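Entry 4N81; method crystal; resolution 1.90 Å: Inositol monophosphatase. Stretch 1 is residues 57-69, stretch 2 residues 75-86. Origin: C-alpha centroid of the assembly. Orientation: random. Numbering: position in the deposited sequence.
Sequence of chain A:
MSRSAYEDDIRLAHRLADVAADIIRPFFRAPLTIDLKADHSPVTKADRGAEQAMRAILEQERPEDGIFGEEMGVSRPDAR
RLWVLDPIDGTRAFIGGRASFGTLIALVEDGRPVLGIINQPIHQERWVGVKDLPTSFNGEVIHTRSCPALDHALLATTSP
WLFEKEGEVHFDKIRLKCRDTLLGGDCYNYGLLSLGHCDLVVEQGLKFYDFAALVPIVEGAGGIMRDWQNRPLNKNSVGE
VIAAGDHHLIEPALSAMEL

Stretch 1 (57-69) ILEQERPEDGIFG
Stretch 2 (75-86) SRPDARRLWVLD

Asp 65, chi1 m, points its side chain toward stretch 2 and accepts three hydrogen bonds. Arg 81 makes a two-pronged salt bridge with it: NH2 lies 3.0 Å from Asp 65 OD1, and NE lies 3.0 Å from Asp 65 OD2. Trp 83 NE1 donates to Asp 65 OD1 at 2.8 Å. Arg 81 (m, t, p, chi4 102°) starts sideways and brings its end back to the carboxylate. An acid suits this buried site because all three donors converge on it.

The backbones pair as parallel strands, Gly 66 with Leu 82 (CA to CA 4.2 Å) and Ile 67 with Trp 83 (CA to CA 4.7 Å). Gly 66 N donates to Arg 81 O at 2.8 Å. Trp 83 N donates to Gly 66 O at 2.8 Å. Phe 68 N donates to Trp 83 O at 2.7 Å, nearly straight at 177°. Water 1 extends the ladder, donating to Phe 68 O at 2.8 Å and accepting from Leu 85 N at 2.9 Å. Ile 67 N donates to Arg 76 O at 3.2 Å; Arg 76 is poorly ordered. Glycine fits position 66 because a CB there would clash with Leu 82 CD2 and Arg 76 O.

Stretch 1 reaches the strand from the end of a helix that begins earlier in the chain and runs to Glu 61, through a type I turn from Arg 62 to Asp 65.

The helix adds Leu 58 (m, t). Its CD2 sits 3.6 Å from the centroid of the Trp 83 five-membered ring, directly over the face. Trp 83 has chi1 m and chi2 87°. Leu 58 CD1 packs 4.0 Å from Leu 85 CD1. All three residues are buried, and leucine suits the place because its apolar branches cover the ring without burying a polar group. Further along, Phe 68 CB (chi1 t) meets Val 84 CG2 (chi1 t) at 3.6 Å. The contact buries 839 Å² in total.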

ATOM      1  N   ILE A  57     -17.518 -25.754   2.967  1.00 33.07           N
ATOM      2  CA  ILE A  57     -16.897 -26.335   4.156  1.00 31.88           C
ATOM      3  C   ILE A  57     -17.702 -26.000   5.421  1.00 35.51           C
ATOM      4  O   ILE A  57     -17.923 -26.877   6.271  1.00 34.34           O
ATOM      5  CB  ILE A  57     -15.436 -25.847   4.323  1.00 33.07           C
ATOM      6  CG1 ILE A  57     -14.559 -26.487   3.253  1.00 33.67           C
ATOM      7  CG2 ILE A  57     -14.894 -26.156   5.738  1.00 29.78           C
ATOM      8  CD1 ILE A  57     -13.235 -25.739   3.063  1.00 29.90           C
ATOM      9  N   LEU A  58     -18.188 -24.758   5.536  1.00 28.63           N
ATOM     10  CA  LEU A  58     -18.970 -24.428   6.718  1.00 29.11           C
ATOM     11  C   LEU A  58     -20.285 -25.220   6.792  1.00 32.34           C
ATOM     12  O   LEU A  58     -20.723 -25.635   7.882  1.00 35.09           O
ATOM     13  CB  LEU A  58     -19.231 -22.915   6.787  1.00 27.28           C
ATOM     14  CG  LEU A  58     -17.981 -22.129   7.205  1.00 26.41           C
ATOM     15  CD1 LEU A  58     -18.210 -20.647   7.002  1.00 25.38           C
ATOM     16  CD2 LEU A  58     -17.646 -22.397   8.672  1.00 27.63           C
ATOM     17  N   GLU A  59     -20.887 -25.480   5.636  1.00 33.69           N
ATOM     18  CA  GLU A  59     -22.113 -26.266   5.600  1.00 37.11           C
ATOM     19  C   GLU A  59     -21.843 -27.694   6.025  1.00 42.74           C
ATOM     20  O   GLU A  59     -22.678 -28.321   6.692  1.00 46.40           O
ATOM     21  CB  GLU A  59     -22.741 -26.233   4.206  1.00 42.50           C
ATOM     22  CG  GLU A  59     -23.540 -24.950   3.935  1.00 48.93           C
ATOM     23  CD  GLU A  59     -23.566 -24.552   2.460  1.00 57.55           C
ATOM     24  OE1 GLU A  59     -23.920 -23.379   2.164  1.00 63.18           O
ATOM     25  OE2 GLU A  59     -23.220 -25.400   1.602  1.00 57.83           O
ATOM     26  N   GLN A  60     -20.670 -28.226   5.695  1.00 44.49           N
ATOM     27  CA  GLN A  60     -20.402 -29.567   6.231  1.00 45.73           C
ATOM     28  C   GLN A  60     -19.954 -29.623   7.712  1.00 42.69           C
ATOM     29  O   GLN A  60     -20.396 -30.495   8.445  1.00 38.85           O
ATOM     30  CB  GLN A  60     -19.441 -30.363   5.337  1.00 47.20           C
ATOM     31  CG  GLN A  60     -19.124 -31.729   5.899  1.00 58.05           C
ATOM     32  CD  GLN A  60     -18.587 -32.711   4.869  1.00 66.76           C
ATOM     33  OE1 GLN A  60     -17.623 -32.419   4.157  1.00 71.23           O
ATOM     34  NE2 GLN A  60     -19.210 -33.885   4.787  1.00 69.30           N
ATOM     35  N   GLU A  61     -19.066 -28.727   8.143  1.00 36.88           N
ATOM     36  CA  GLU A  61     -18.451 -28.838   9.464  1.00 36.12           C
ATOM     37  C   GLU A  61     -19.154 -28.028  10.539  1.00 34.53           C
ATOM     38  O   GLU A  61     -18.956 -28.291  11.725  1.00 35.04           O
ATOM     39  CB  GLU A  61     -16.987 -28.389   9.445  1.00 41.45           C
ATOM     40  CG  GLU A  61     -16.156 -28.896   8.311  1.00 45.60           C
ATOM     41  CD  GLU A  61     -15.750 -30.320   8.499  1.00 56.41           C
ATOM     42  OE1 GLU A  61     -15.988 -30.882   9.599  1.00 57.71           O
ATOM     43  OE2 GLU A  61     -15.194 -30.881   7.531  1.00 62.22           O
ATOM     44  N   ARG A  62     -19.935 -27.018  10.159  1.00 33.63           N
ATOM     45  CA  ARG A  62     -20.664 -26.279  11.184  1.00 33.43           C
ATOM     46  C   ARG A  62     -22.099 -26.108  10.771  1.00 35.71           C
ATOM     47  O   ARG A  62     -22.563 -24.997  10.602  1.00 33.27           O
ATOM     48  CB  ARG A  62     -20.004 -24.914  11.431  1.00 32.22           C
ATOM     49  CG  ARG A  62     -18.616 -25.046  12.024  1.00 31.93           C
ATOM     50  CD  ARG A  62     -18.622 -25.621  13.452  1.00 33.31           C
ATOM     51  NE  ARG A  62     -17.297 -25.473  14.039  1.00 30.49           N
ATOM     52  CZ  ARG A  62     -16.303 -26.339  13.877  1.00 30.96           C
ATOM     53  NH1 ARG A  62     -16.504 -27.443  13.173  1.00 32.43           N
ATOM     54  NH2 ARG A  62     -15.105 -26.096  14.412  1.00 31.41           N
ATOM     55  N   PRO A  63     -22.844 -27.239  10.707  1.00 37.94           N
ATOM     56  CA  PRO A  63     -24.223 -27.236  10.214  1.00 41.10           C
ATOM     57  C   PRO A  63     -25.129 -26.327  11.019  1.00 41.04           C
ATOM     58  O   PRO A  63     -26.062 -25.729  10.478  1.00 44.64           O
ATOM     59  CB  PRO A  63     -24.658 -28.698  10.370  1.00 42.66           C
ATOM     60  CG  PRO A  63     -23.392 -29.469  10.338  1.00 46.13           C
ATOM     61  CD  PRO A  63     -22.346 -28.589  10.982  1.00 38.20           C
ATOM     62  N   GLU A  64     -24.863 -26.223  12.312  1.00 39.95           N
ATOM     63  CA  GLU A  64     -25.720 -25.399  13.173  1.00 42.46           C
ATOM     64  C   GLU A  64     -25.380 -23.891  13.226  1.00 39.70           C
ATOM     65  O   GLU A  64     -26.157 -23.101  13.792  1.00 39.52           O
ATOM     66  CB  GLU A  64     -25.761 -25.998  14.579  1.00 43.87           C
ATOM     67  CG  GLU A  64     -26.008 -27.516  14.572  1.00 53.09           C
ATOM     68  CD  GLU A  64     -25.849 -28.133  15.950  1.00 58.22           C
ATOM     69  OE1 GLU A  64     -25.567 -27.378  16.922  1.00 60.21           O
ATOM     70  OE2 GLU A  64     -25.992 -29.374  16.058  1.00 59.74           O
ATOM     71  N   ASP A  65     -24.219 -23.493  12.688  1.00 38.89           N
ATOM     72  CA  ASP A  65     -23.833 -22.077  12.675  1.00 36.73           C
ATOM     73  C   ASP A  65     -24.428 -21.273  11.516  1.00 36.92           C
ATOM     74  O   ASP A  65     -24.559 -21.783  10.412  1.00 37.66           O
ATOM     75  CB  ASP A  65     -22.287 -21.900  12.629  1.00 30.77           C
ATOM     76  CG  ASP A  65     -21.588 -22.494  13.843  1.00 34.48           C
ATOM     77  OD1 ASP A  65     -20.344 -22.595  13.787  1.00 33.83           O
ATOM     78  OD2 ASP A  65     -22.291 -22.849  14.841  1.00 33.58           O
ATOM     79  N   GLY A  66     -24.698 -19.993  11.748  1.00 36.10           N
ATOM     80  CA  GLY A  66     -25.082 -19.104  10.674  1.00 34.25           C
ATOM     81  C   GLY A  66     -23.900 -18.702   9.790  1.00 31.74           C
ATOM     82  O   GLY A  66     -22.714 -18.826  10.186  1.00 28.66           O
ATOM     83  N   ILE A  67     -24.212 -18.227   8.583  1.00 28.98           N
ATOM     84  CA  ILE A  67     -23.193 -17.597   7.735  1.00 30.72           C
ATOM     85  C   ILE A  67     -23.769 -16.244   7.377  1.00 38.13           C
ATOM     86  O   ILE A  67     -24.859 -16.159   6.770  1.00 36.63           O
ATOM     87  CB  ILE A  67     -22.920 -18.385   6.466  1.00 32.88           C
ATOM     88  CG1 ILE A  67     -22.357 -19.769   6.826  1.00 32.38           C
ATOM     89  CG2 ILE A  67     -21.980 -17.579   5.523  1.00 36.39           C
ATOM     90  CD1 ILE A  67     -22.253 -20.726   5.660  1.00 33.26           C
ATOM     91  N   PHE A  68     -23.063 -15.193   7.795  1.00 36.31           N
ATOM     92  CA  PHE A  68     -23.568 -13.825   7.726  1.00 38.37           C
ATOM     93  C   PHE A  68     -23.811 -13.449   6.275  1.00 42.56           C
ATOM     94  O   PHE A  68     -23.040 -13.850   5.394  1.00 41.86           O
ATOM     95  CB  PHE A  68     -22.589 -12.859   8.415  1.00 39.56           C
ATOM     96  CG  PHE A  68     -22.968 -11.413   8.288  1.00 43.17           C
ATOM     97  CD1 PHE A  68     -22.514 -10.656   7.208  1.00 39.46           C
ATOM     98  CD2 PHE A  68     -23.768 -10.798   9.256  1.00 45.67           C
ATOM     99  CE1 PHE A  68     -22.860  -9.303   7.075  1.00 38.80           C
ATOM    100  CE2 PHE A  68     -24.112  -9.441   9.138  1.00 45.11           C
ATOM    101  CZ  PHE A  68     -23.657  -8.695   8.039  1.00 39.02           C
ATOM    102  N   GLY A  69     -24.923 -12.739   6.026  1.00 46.49           N
ATOM    103  CA  GLY A  69     -25.308 -12.344   4.681  1.00 52.36           C
ATOM    104  C   GLY A  69     -26.498 -13.073   4.041  1.00 65.35           C
ATOM    105  O   GLY A  69     -26.511 -13.236   2.811  1.00 68.74           O
ATOM    106  N   SER A  75     -25.700 -20.569   4.227  1.00 95.97           N
ATOM    107  CA  SER A  75     -26.553 -19.448   4.606  1.00 97.45           C
ATOM    108  C   SER A  75     -27.687 -19.938   5.490  1.00102.74           C
ATOM    109  O   SER A  75     -28.494 -20.777   5.074  1.00106.87           O
ATOM    110  CB  SER A  75     -27.108 -18.737   3.372  1.00 96.58           C
ATOM    111  N   ARG A  76     -27.687 -19.448   6.728  1.00102.44           N
ATOM    112  CA  ARG A  76     -28.738 -19.671   7.719  1.00103.10           C
ATOM    113  C   ARG A  76     -28.502 -18.542   8.719  1.00103.67           C
ATOM    114  O   ARG A  76     -27.365 -18.069   8.826  1.00102.50           O
ATOM    115  CB  ARG A  76     -28.582 -21.052   8.381  1.00101.46           C
ATOM    116  CG  ARG A  76     -29.323 -22.192   7.651  1.00102.76           C
ATOM    117  CD  ARG A  76     -28.511 -23.501   7.548  1.00102.62           C
ATOM    118  NE  ARG A  76     -29.244 -24.554   6.828  1.00104.25           N
ATOM    119  CZ  ARG A  76     -29.244 -25.848   7.159  1.00105.02           C
ATOM    120  NH1 ARG A  76     -28.545 -26.270   8.205  1.00104.39           N
ATOM    121  NH2 ARG A  76     -29.945 -26.727   6.446  1.00106.43           N
ATOM    122  N   PRO A  77     -29.561 -18.058   9.404  1.00103.37           N
ATOM    123  CA  PRO A  77     -29.377 -17.065  10.471  1.00102.46           C
ATOM    124  C   PRO A  77     -30.192 -17.387  11.723  1.00102.36           C
ATOM    125  O   PRO A  77     -30.617 -18.535  11.902  1.00106.45           O
ATOM    126  CB  PRO A  77     -29.971 -15.809   9.843  1.00102.15           C
ATOM    127  CG  PRO A  77     -31.122 -16.372   8.959  1.00 98.65           C
ATOM    128  CD  PRO A  77     -30.888 -17.884   8.795  1.00101.79           C
ATOM    129  N   ASP A  78     -30.427 -16.357  12.542  1.00 94.62           N
ATOM    130  CA  ASP A  78     -31.067 -16.471  13.865  1.00 85.47           C
ATOM    131  C   ASP A  78     -30.166 -17.165  14.893  1.00 76.12           C
ATOM    132  O   ASP A  78     -30.396 -17.055  16.100  1.00 78.67           O
ATOM    133  CB  ASP A  78     -32.437 -17.173  13.806  1.00 85.06           C
ATOM    134  CG  ASP A  78     -33.530 -16.297  13.220  1.00 82.97           C
ATOM    135  OD1 ASP A  78     -33.427 -15.058  13.300  1.00 79.60           O
ATOM    136  OD2 ASP A  78     -34.504 -16.864  12.682  1.00 84.44           O
ATOM    137  N   ALA A  79     -29.148 -17.881  14.417  1.00 62.70           N
ATOM    138  CA  ALA A  79     -28.252 -18.604  15.314  1.00 51.18           C
ATOM    139  C   ALA A  79     -27.470 -17.626  16.187  1.00 43.03           C
ATOM    140  O   ALA A  79     -27.169 -16.485  15.763  1.00 39.13           O
ATOM    141  CB  ALA A  79     -27.299 -19.544  14.538  1.00 45.30           C
ATOM    142  N   ARG A  80     -27.153 -18.079  17.402  1.00 42.50           N
ATOM    143  CA  ARG A  80     -26.283 -17.325  18.293  1.00 42.81           C
ATOM    144  C   ARG A  80     -24.898 -17.128  17.661  1.00 37.23           C
ATOM    145  O   ARG A  80     -24.292 -16.071  17.880  1.00 31.22           O
ATOM    146  CB  ARG A  80     -26.073 -18.099  19.603  1.00 42.91           C
ATOM    147  CG  ARG A  80     -27.130 -17.957  20.646  1.00 43.18           C
ATOM    148  CD  ARG A  80     -26.600 -18.387  22.008  1.00 40.27           C
ATOM    149  NE  ARG A  80     -25.525 -17.516  22.490  1.00 33.80           N
ATOM    150  CZ  ARG A  80     -24.228 -17.842  22.553  1.00 37.36           C
ATOM    151  NH1 ARG A  80     -23.811 -19.046  22.168  1.00 42.38           N
ATOM    152  NH2 ARG A  80     -23.340 -16.956  23.009  1.00 34.42           N
ATOM    153  N   ARG A  81     -24.422 -18.132  16.892  1.00 28.51           N
ATOM    154  CA  ARG A  81     -23.058 -18.146  16.303  1.00 27.06           C
ATOM    155  C   ARG A  81     -23.133 -17.958  14.780  1.00 30.14           C
ATOM    156  O   ARG A  81     -23.866 -18.701  14.091  1.00 32.37           O
ATOM    157  CB  ARG A  81     -22.336 -19.490  16.581  1.00 31.22           C
ATOM    158  CG  ARG A  81     -22.032 -19.783  18.073  1.00 33.17           C
ATOM    159  CD  ARG A  81     -21.628 -21.259  18.360  1.00 30.75           C
ATOM    160  NE  ARG A  81     -20.799 -21.859  17.309  1.00 30.09           N
ATOM    161  CZ  ARG A  81     -19.483 -22.039  17.368  1.00 28.79           C
ATOM    162  NH1 ARG A  81     -18.790 -21.675  18.439  1.00 30.12           N
ATOM    163  NH2 ARG A  81     -18.850 -22.594  16.348  1.00 29.93           N
ATOM    164  N   LEU A  82     -22.349 -17.025  14.247  1.00 25.41           N
ATOM    165  CA  LEU A  82     -22.388 -16.719  12.812  1.00 24.78           C
ATOM    166  C   LEU A  82     -20.964 -16.609  12.291  1.00 28.64           C
ATOM    167  O   LEU A  82     -20.136 -15.913  12.904  1.00 22.97           O
ATOM    168  CB  LEU A  82     -23.021 -15.337  12.566  1.00 30.09           C
ATOM    169  CG  LEU A  82     -24.470 -15.073  12.977  1.00 42.91           C
ATOM    170  CD1 LEU A  82     -24.845 -13.635  12.606  1.00 42.61           C
ATOM    171  CD2 LEU A  82     -25.376 -16.058  12.285  1.00 46.95           C
ATOM    172  N   TRP A  83     -20.706 -17.182  11.124  1.00 22.90           N
ATOM    173  CA  TRP A  83     -19.442 -16.937  10.432  1.00 21.57           C
ATOM    174  C   TRP A  83     -19.568 -15.753   9.460  1.00 20.49           C
ATOM    175  O   TRP A  83     -20.574 -15.640   8.741  1.00 24.94           O
ATOM    176  CB  TRP A  83     -19.042 -18.194   9.660  1.00 25.28           C
ATOM    177  CG  TRP A  83     -18.681 -19.320  10.595  1.00 26.22           C
ATOM    178  CD1 TRP A  83     -19.518 -20.225  11.155  1.00 25.05           C
ATOM    179  CD2 TRP A  83     -17.371 -19.594  11.115  1.00 22.82           C
ATOM    180  NE1 TRP A  83     -18.811 -21.080  11.992  1.00 26.60           N
ATOM    181  CE2 TRP A  83     -17.488 -20.709  11.976  1.00 27.58           C
ATOM    182  CE3 TRP A  83     -16.114 -19.001  10.937  1.00 22.30           C
ATOM    183  CZ2 TRP A  83     -16.394 -21.247  12.649  1.00 27.87           C
ATOM    184  CZ3 TRP A  83     -15.030 -19.536  11.602  1.00 24.15           C
ATOM    185  CH2 TRP A  83     -15.179 -20.649  12.453  1.00 25.08           C
ATOM    186  N   VAL A  84     -18.545 -14.895   9.424  1.00 19.02           N
ATOM    187  CA  VAL A  84     -18.564 -13.733   8.560  1.00 19.17           C
ATOM    188  C   VAL A  84     -17.349 -13.878   7.660  1.00 23.52           C
ATOM    189  O   VAL A  84     -16.252 -13.988   8.171  1.00 25.18           O
ATOM    190  CB  VAL A  84     -18.451 -12.434   9.402  1.00 22.89           C
ATOM    191  CG1 VAL A  84     -18.479 -11.174   8.511  1.00 25.78           C
ATOM    192  CG2 VAL A  84     -19.595 -12.350  10.416  1.00 25.99           C
ATOM    193  N   LEU A  85     -17.553 -13.931   6.337  1.00 20.82           N
ATOM    194  CA  LEU A  85     -16.457 -14.124   5.377  1.00 16.81           C
ATOM    195  C   LEU A  85     -16.322 -12.923   4.445  1.00 19.94           C
ATOM    196  O   LEU A  85     -17.321 -12.412   3.943  1.00 19.17           O
ATOM    197  CB  LEU A  85     -16.748 -15.347   4.513  1.00 17.94           C
ATOM    198  CG  LEU A  85     -17.164 -16.591   5.313  1.00 23.56           C
ATOM    199  CD1 LEU A  85     -17.500 -17.738   4.395  1.00 24.01           C
ATOM    200  CD2 LEU A  85     -16.093 -17.005   6.301  1.00 23.86           C
ATOM    201  N   ASP A  86     -15.101 -12.453   4.237  1.00 14.86           N
ATOM    202  CA  ASP A  86     -14.826 -11.528   3.158  1.00 14.19           C
ATOM    203  C   ASP A  86     -13.611 -12.075   2.386  1.00 15.59           C
ATOM    204  O   ASP A  86     -12.465 -11.893   2.841  1.00 16.66           O
ATOM    205  CB  ASP A  86     -14.525 -10.116   3.690  1.00 14.45           C
ATOM    206  CG  ASP A  86     -14.618  -9.052   2.576  1.00 17.67           C
ATOM    207  OD1 ASP A  86     -15.032  -9.429   1.454  1.00 19.90           O
ATOM    208  OD2 ASP A  86     -14.304  -7.863   2.823  1.00 17.71           O
TER
HETATM  209  O   HOH W   1     -20.257 -14.264   5.442  1.00 22.07           O